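Local atomic coordinates of rhamnosidase B (PDB entry 2OKX), a protein that probably hydrolyses terminal alpha-L-rhamnose residues from glycosides, as a family 78 alpha-L-rhamnosidase. Residues A[238-252]-A[296-310]. Residues are numbered along the deposited sequence; the frame is centred on the assembly and turned at random.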
loop_
_atom_site.group_PDB
_atom_site.type_symbol
_atom_site.label_atom_id
_atom_site.label_comp_id
_atom_site.label_asym_id
_atom_site.label_seq_id
_atom_site.Cartn_x
_atom_site.Cartn_y
_atom_site.Cartn_z
ATOM N N ASN A 238 6.901 -9.723 10.567
ATOM C CA ASN A 238 8.291 -9.299 10.636
ATOM C C ASN A 238 9.063 -10.140 9.637
ATOM O O ASN A 238 8.657 -11.251 9.304
ATOM C CB ASN A 238 8.882 -9.543 12.027
ATOM C CG ASN A 238 8.202 -8.734 13.103
ATOM O OD1 ASN A 238 8.037 -7.519 12.973
ATOM N ND2 ASN A 238 7.817 -9.399 14.187
ATOM N N PRO A 239 10.177 -9.611 9.126
ATOM C CA PRO A 239 10.965 -10.383 8.170
ATOM C C PRO A 239 11.568 -11.597 8.875
ATOM O O PRO A 239 11.922 -11.519 10.050
ATOM C CB PRO A 239 12.057 -9.404 7.747
ATOM C CG PRO A 239 11.417 -8.067 7.920
ATOM C CD PRO A 239 10.659 -8.222 9.213
ATOM N N VAL A 240 11.659 -12.717 8.173
ATOM C CA VAL A 240 12.290 -13.903 8.743
ATOM C C VAL A 240 13.299 -14.360 7.709
ATOM O O VAL A 240 13.192 -14.011 6.533
ATOM C CB VAL A 240 11.296 -15.070 9.003
ATOM C CG1 VAL A 240 10.193 -14.623 9.938
ATOM C CG2 VAL A 240 10.726 -15.586 7.692
ATOM N N SER A 241 14.297 -15.113 8.144
ATOM C CA SER A 241 15.285 -15.638 7.218
ATOM C C SER A 241 15.302 -17.143 7.411
ATOM O O SER A 241 15.092 -17.635 8.521
ATOM C CB SER A 241 16.668 -15.055 7.504
ATOM O OG SER A 241 16.706 -13.668 7.213
ATOM N N TYR A 242 15.506 -17.874 6.326
ATOM C CA TYR A 242 15.565 -19.322 6.405
ATOM C C TYR A 242 16.663 -19.843 5.507
ATOM O O TYR A 242 17.053 -19.195 4.536
ATOM C CB TYR A 242 14.221 -19.969 6.029
ATOM C CG TYR A 242 13.546 -19.398 4.801
ATOM C CD1 TYR A 242 12.456 -18.530 4.923
ATOM C CD2 TYR A 242 13.996 -19.716 3.519
ATOM C CE1 TYR A 242 11.832 -17.991 3.793
ATOM C CE2 TYR A 242 13.380 -19.182 2.387
ATOM C CZ TYR A 242 12.300 -18.319 2.535
ATOM O OH TYR A 242 11.697 -17.780 1.417
ATOM N N CYS A 243 17.164 -21.022 5.852
ATOM C CA CYS A 243 18.228 -21.664 5.105
ATOM C C CYS A 243 17.710 -23.012 4.618
ATOM O O CYS A 243 17.220 -23.813 5.408
ATOM C CB CYS A 243 19.438 -21.870 6.017
ATOM S SG CYS A 243 20.830 -22.695 5.234
ATOM N N GLY A 244 17.809 -23.258 3.318
ATOM C CA GLY A 244 17.331 -24.517 2.782
ATOM C C GLY A 244 17.161 -24.493 1.279
ATOM O O GLY A 244 17.590 -23.551 0.607
ATOM N N TYR A 245 16.529 -25.535 0.747
ATOM C CA TYR A 245 16.310 -25.641 -0.692
ATOM C C TYR A 245 14.896 -26.077 -1.029
ATOM O O TYR A 245 14.132 -26.506 -0.166
ATOM C CB TYR A 245 17.228 -26.694 -1.323
ATOM C CG TYR A 245 18.699 -26.579 -1.030
ATOM C CD1 TYR A 245 19.230 -27.033 0.176
ATOM C CD2 TYR A 245 19.569 -26.041 -1.975
ATOM C CE1 TYR A 245 20.600 -26.957 0.430
ATOM C CE2 TYR A 245 20.934 -25.959 -1.733
ATOM C CZ TYR A 245 21.441 -26.418 -0.531
ATOM O OH TYR A 245 22.792 -26.323 -0.297
ATOM N N VAL A 246 14.564 -25.954 -2.306
ATOM C CA VAL A 246 13.293 -26.431 -2.821
ATOM C C VAL A 246 13.784 -27.575 -3.691
ATOM O O VAL A 246 14.759 -27.413 -4.425
ATOM C CB VAL A 246 12.579 -25.401 -3.717
ATOM C CG1 VAL A 246 11.522 -26.108 -4.568
ATOM C CG2 VAL A 246 11.917 -24.340 -2.857
ATOM N N ALA A 247 13.129 -28.726 -3.617
ATOM C CA ALA A 247 13.571 -29.859 -4.417
ATOM C C ALA A 247 12.431 -30.601 -5.093
ATOM O O ALA A 247 11.342 -30.741 -4.535
ATOM C CB ALA A 247 14.373 -30.822 -3.549
ATOM N N THR A 248 12.702 -31.076 -6.302
ATOM C CA THR A 248 11.724 -31.826 -7.069
ATOM C C THR A 248 12.449 -32.724 -8.061
ATOM O O THR A 248 13.570 -32.427 -8.489
ATOM C CB THR A 248 10.778 -30.894 -7.861
ATOM O OG1 THR A 248 9.682 -31.658 -8.385
ATOM C CG2 THR A 248 11.522 -30.235 -9.017
ATOM N N ILE A 249 11.803 -33.828 -8.419
ATOM C CA ILE A 249 12.374 -34.758 -9.382
ATOM C C ILE A 249 11.737 -34.486 -10.736
ATOM O O ILE A 249 10.522 -34.606 -10.894
ATOM C CB ILE A 249 12.097 -36.224 -8.994
ATOM C CG1 ILE A 249 12.685 -36.523 -7.615
ATOM C CG2 ILE A 249 12.697 -37.157 -10.036
ATOM C CD1 ILE A 249 14.189 -36.374 -7.555
ATOM N N LEU A 250 12.562 -34.108 -11.705
ATOM C CA LEU A 250 12.099 -33.823 -13.056
ATOM C C LEU A 250 12.329 -35.055 -13.921
ATOM O O LEU A 250 13.468 -35.477 -14.109
ATOM C CB LEU A 250 12.875 -32.637 -13.637
ATOM C CG LEU A 250 12.675 -32.323 -15.120
ATOM C CD1 LEU A 250 11.226 -31.969 -15.380
ATOM C CD2 LEU A 250 13.585 -31.171 -15.526
ATOM N N THR A 251 11.250 -35.626 -14.447
ATOM C CA THR A 251 11.358 -36.814 -15.284
ATOM C C THR A 251 10.953 -36.532 -16.722
ATOM O O THR A 251 9.830 -36.098 -16.987
ATOM C CB THR A 251 10.468 -37.955 -14.755
ATOM O OG1 THR A 251 10.790 -38.219 -13.386
ATOM C CG2 THR A 251 10.692 -39.221 -15.566
ATOM N N LEU A 252 11.880 -36.777 -17.643
ATOM C CA LEU A 252 11.630 -36.575 -19.065
ATOM C C LEU A 252 11.353 -37.909 -19.746
ATOM O O LEU A 252 12.137 -38.851 -19.618
ATOM C CB LEU A 252 12.834 -35.917 -19.738
ATOM C CG LEU A 252 13.000 -34.404 -19.601
ATOM C CD1 LEU A 252 14.200 -33.954 -20.421
ATOM C CD2 LEU A 252 11.741 -33.705 -20.092
ATOM N N ALA A 296 16.679 -38.344 -21.576
ATOM C CA ALA A 296 15.506 -38.960 -20.972
ATOM C C ALA A 296 15.855 -39.514 -19.595
ATOM O O ALA A 296 16.999 -39.886 -19.342
ATOM C CB ALA A 296 14.979 -40.075 -21.869
ATOM N N GLY A 297 14.869 -39.561 -18.705
ATOM C CA GLY A 297 15.117 -40.082 -17.374
ATOM C C GLY A 297 14.771 -39.123 -16.253
ATOM O O GLY A 297 14.109 -38.102 -16.464
ATOM N N GLU A 298 15.224 -39.451 -15.050
ATOM C CA GLU A 298 14.957 -38.630 -13.884
ATOM C C GLU A 298 16.119 -37.705 -13.548
ATOM O O GLU A 298 17.283 -38.063 -13.726
ATOM C CB GLU A 298 14.645 -39.520 -12.682
ATOM C CG GLU A 298 13.374 -40.329 -12.840
ATOM C CD GLU A 298 13.012 -41.099 -11.587
ATOM O OE1 GLU A 298 11.921 -41.704 -11.561
ATOM O OE2 GLU A 298 13.818 -41.102 -10.631
ATOM N N HIS A 299 15.788 -36.509 -13.070
ATOM C CA HIS A 299 16.795 -35.524 -12.689
ATOM C C HIS A 299 16.358 -34.807 -11.423
ATOM O O HIS A 299 15.207 -34.381 -11.305
ATOM C CB HIS A 299 17.003 -34.490 -13.796
ATOM C CG HIS A 299 17.414 -35.077 -15.110
ATOM N ND1 HIS A 299 16.512 -35.635 -15.990
ATOM C CD2 HIS A 299 18.629 -35.187 -15.696
ATOM C CE1 HIS A 299 17.154 -36.061 -17.063
ATOM N NE2 HIS A 299 18.440 -35.801 -16.910
ATOM N N LEU A 300 17.279 -34.679 -10.474
ATOM C CA LEU A 300 16.984 -34.006 -9.221
ATOM C C LEU A 300 17.345 -32.536 -9.366
ATOM O O LEU A 300 18.495 -32.196 -9.651
ATOM C CB LEU A 300 17.787 -34.634 -8.075
ATOM C CG LEU A 300 17.644 -34.017 -6.678
ATOM C CD1 LEU A 300 16.190 -34.029 -6.238
ATOM C CD2 LEU A 300 18.498 -34.803 -5.689
ATOM N N VAL A 301 16.353 -31.670 -9.192
ATOM C CA VAL A 301 16.576 -30.233 -9.295
ATOM C C VAL A 301 16.557 -29.654 -7.894
ATOM O O VAL A 301 15.622 -29.889 -7.127
ATOM C CB VAL A 301 15.485 -29.554 -10.145
ATOM C CG1 VAL A 301 15.748 -28.051 -10.239
ATOM C CG2 VAL A 301 15.461 -30.168 -11.532
ATOM N N LEU A 302 17.599 -28.905 -7.556
ATOM C CA LEU A 302 17.703 -28.307 -6.232
ATOM C C LEU A 302 17.885 -26.799 -6.369
ATOM O O LEU A 302 18.829 -26.334 -7.005
ATOM C CB LEU A 302 18.900 -28.912 -5.487
ATOM C CG LEU A 302 18.794 -29.074 -3.972
ATOM C CD1 LEU A 302 17.768 -30.143 -3.653
ATOM C CD2 LEU A 302 20.147 -29.471 -3.397
ATOM N N VAL A 303 16.971 -26.038 -5.780
ATOM C CA VAL A 303 17.039 -24.582 -5.841
ATOM C C VAL A 303 17.329 -24.041 -4.450
ATOM O O VAL A 303 16.554 -24.260 -3.522
ATOM C CB VAL A 303 15.704 -23.975 -6.339
ATOM C CG1 VAL A 303 15.815 -22.450 -6.402
ATOM C CG2 VAL A 303 15.346 -24.543 -7.711
ATOM N N ASP A 304 18.449 -23.350 -4.298
ATOM C CA ASP A 304 18.796 -22.781 -2.999
ATOM C C ASP A 304 17.896 -21.574 -2.770
ATOM O O ASP A 304 17.868 -20.661 -3.591
ATOM C CB ASP A 304 20.265 -22.346 -2.979
ATOM C CG ASP A 304 20.713 -21.856 -1.610
ATOM O OD1 ASP A 304 21.902 -21.517 -1.468
ATOM O OD2 ASP A 304 19.883 -21.812 -0.680
ATOM N N ILE A 305 17.156 -21.579 -1.665
ATOM C CA ILE A 305 16.252 -20.477 -1.345
ATOM C C ILE A 305 16.663 -19.739 -0.072
ATOM O O ILE A 305 15.899 -18.928 0.456
ATOM C CB ILE A 305 14.797 -20.972 -1.173
ATOM C CG1 ILE A 305 14.737 -22.052 -0.090
ATOM C CG2 ILE A 305 14.265 -21.492 -2.504
ATOM C CD1 ILE A 305 13.333 -22.550 0.215
ATOM N N THR A 306 17.870 -20.023 0.410
ATOM C CA THR A 306 18.396 -19.394 1.622
ATOM C C THR A 306 18.356 -17.880 1.453
ATOM O O THR A 306 19.009 -17.334 0.564
ATOM C CB THR A 306 19.843 -19.833 1.879
ATOM O OG1 THR A 306 19.881 -21.256 2.042
ATOM C CG2 THR A 306 20.393 -19.168 3.135
ATOM N N SER A 307 17.595 -17.207 2.311
ATOM C CA SER A 307 17.457 -15.761 2.204
ATOM C C SER A 307 16.531 -15.175 3.257
ATOM O O SER A 307 16.044 -15.867 4.147
ATOM C CB SER A 307 16.865 -15.419 0.840
ATOM O OG SER A 307 15.577 -16.015 0.721
ATOM N N SER A 308 16.291 -13.877 3.123
ATOM C CA SER A 308 15.378 -13.157 3.992
ATOM C C SER A 308 14.080 -13.121 3.193
ATOM O O SER A 308 14.108 -12.925 1.982
ATOM C CB SER A 308 15.874 -11.728 4.232
ATOM O OG SER A 308 14.964 -11.020 5.055
ATOM N N ASP A 309 12.951 -13.317 3.859
ATOM C CA ASP A 309 11.661 -13.314 3.178
ATOM C C ASP A 309 10.651 -12.569 4.042
ATOM O O ASP A 309 10.272 -13.045 5.113
ATOM C CB ASP A 309 11.189 -14.759 2.952
ATOM C CG ASP A 309 10.061 -14.862 1.932
ATOM O OD1 ASP A 309 9.357 -13.858 1.703
ATOM O OD2 ASP A 309 9.867 -15.958 1.366
ATOM N N HIS A 310 10.210 -11.403 3.586
ATOM C CA HIS A 310 9.244 -10.628 4.357
ATOM C C HIS A 310 7.847 -11.212 4.169
ATOM O O HIS A 310 6.959 -11.027 5.002
ATOM C CB HIS A 310 9.249 -9.164 3.905
ATOM C CG HIS A 310 8.948 -8.193 5.003
ATOM N ND1 HIS A 310 8.149 -8.510 6.082
ATOM C CD2 HIS A 310 9.336 -6.909 5.188
ATOM C CE1 HIS A 310 8.061 -7.464 6.884
ATOM N NE2 HIS A 310 8.771 -6.479 6.365
#
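Over the centre of the Tyr242 ring, 4.3 Å above its plane, lies the carbonyl oxygen Ser307 O, and at the ring edge, in plane, sits Asp309 OD2. Both belong to the partner strand of a long antiparallel pair, 240-252 with 297-309, within the D2 family region; Tyr242 and Tyr245 project from opposite faces of it. One face of the Tyr245 ring takes a CH-pi contact from Leu302 CD2, 4.0 Å from the centroid and 19° off the normal, while Tyr245 OH hydrogen-bonds to Tyr364 O of helix 362-370. Pro239 CG lies over the centre of one face of the His310 ring, and Leu250 O is at the edge of the His299 ring, in plane. Asp309 OD2 accepts from Tyr242 OH at 2.6 Å on its anti lone pair, with ring and carboxylate planes 54° apart. Asp309 OD1 is taken by Arg267 and Gly311 N, so both carboxylate oxygens are engaged; the arginine probably stabilises the charged form. A chi1 of 45° sets Tyr242 CG between its own N and carbonyl carbon, which swings the ring back over the partner strand.

Backbone bonds alternate on both sides of an irregular stretch: pairs Val240-Asp309, whose Val240 N bond is weak, and Tyr242-Ser307 precede it, and Val246-Val303 through Leu252-Gly297 follow. At the break, Gly244 O accepts from Ile305 N, whereas Gly244 N finds a side chain, Thr306 OG1. Asp304 closes an Asx turn here, its OD2 receiving Thr306 N at 2.9 Å from above the carboxylate plane and Thr306 OG1 on the syn lone pair. Asp304 OD1 bonds Ser269 and Tyr364. Beyond the break, the non-hydrogen-bonded pairs Ala247-Leu302 and Ile249-Leu300 pack tightly on the same side of the sheet as Tyr245, ending in Ile249 CD1 against Leu300 CD1 at 3.4 Å.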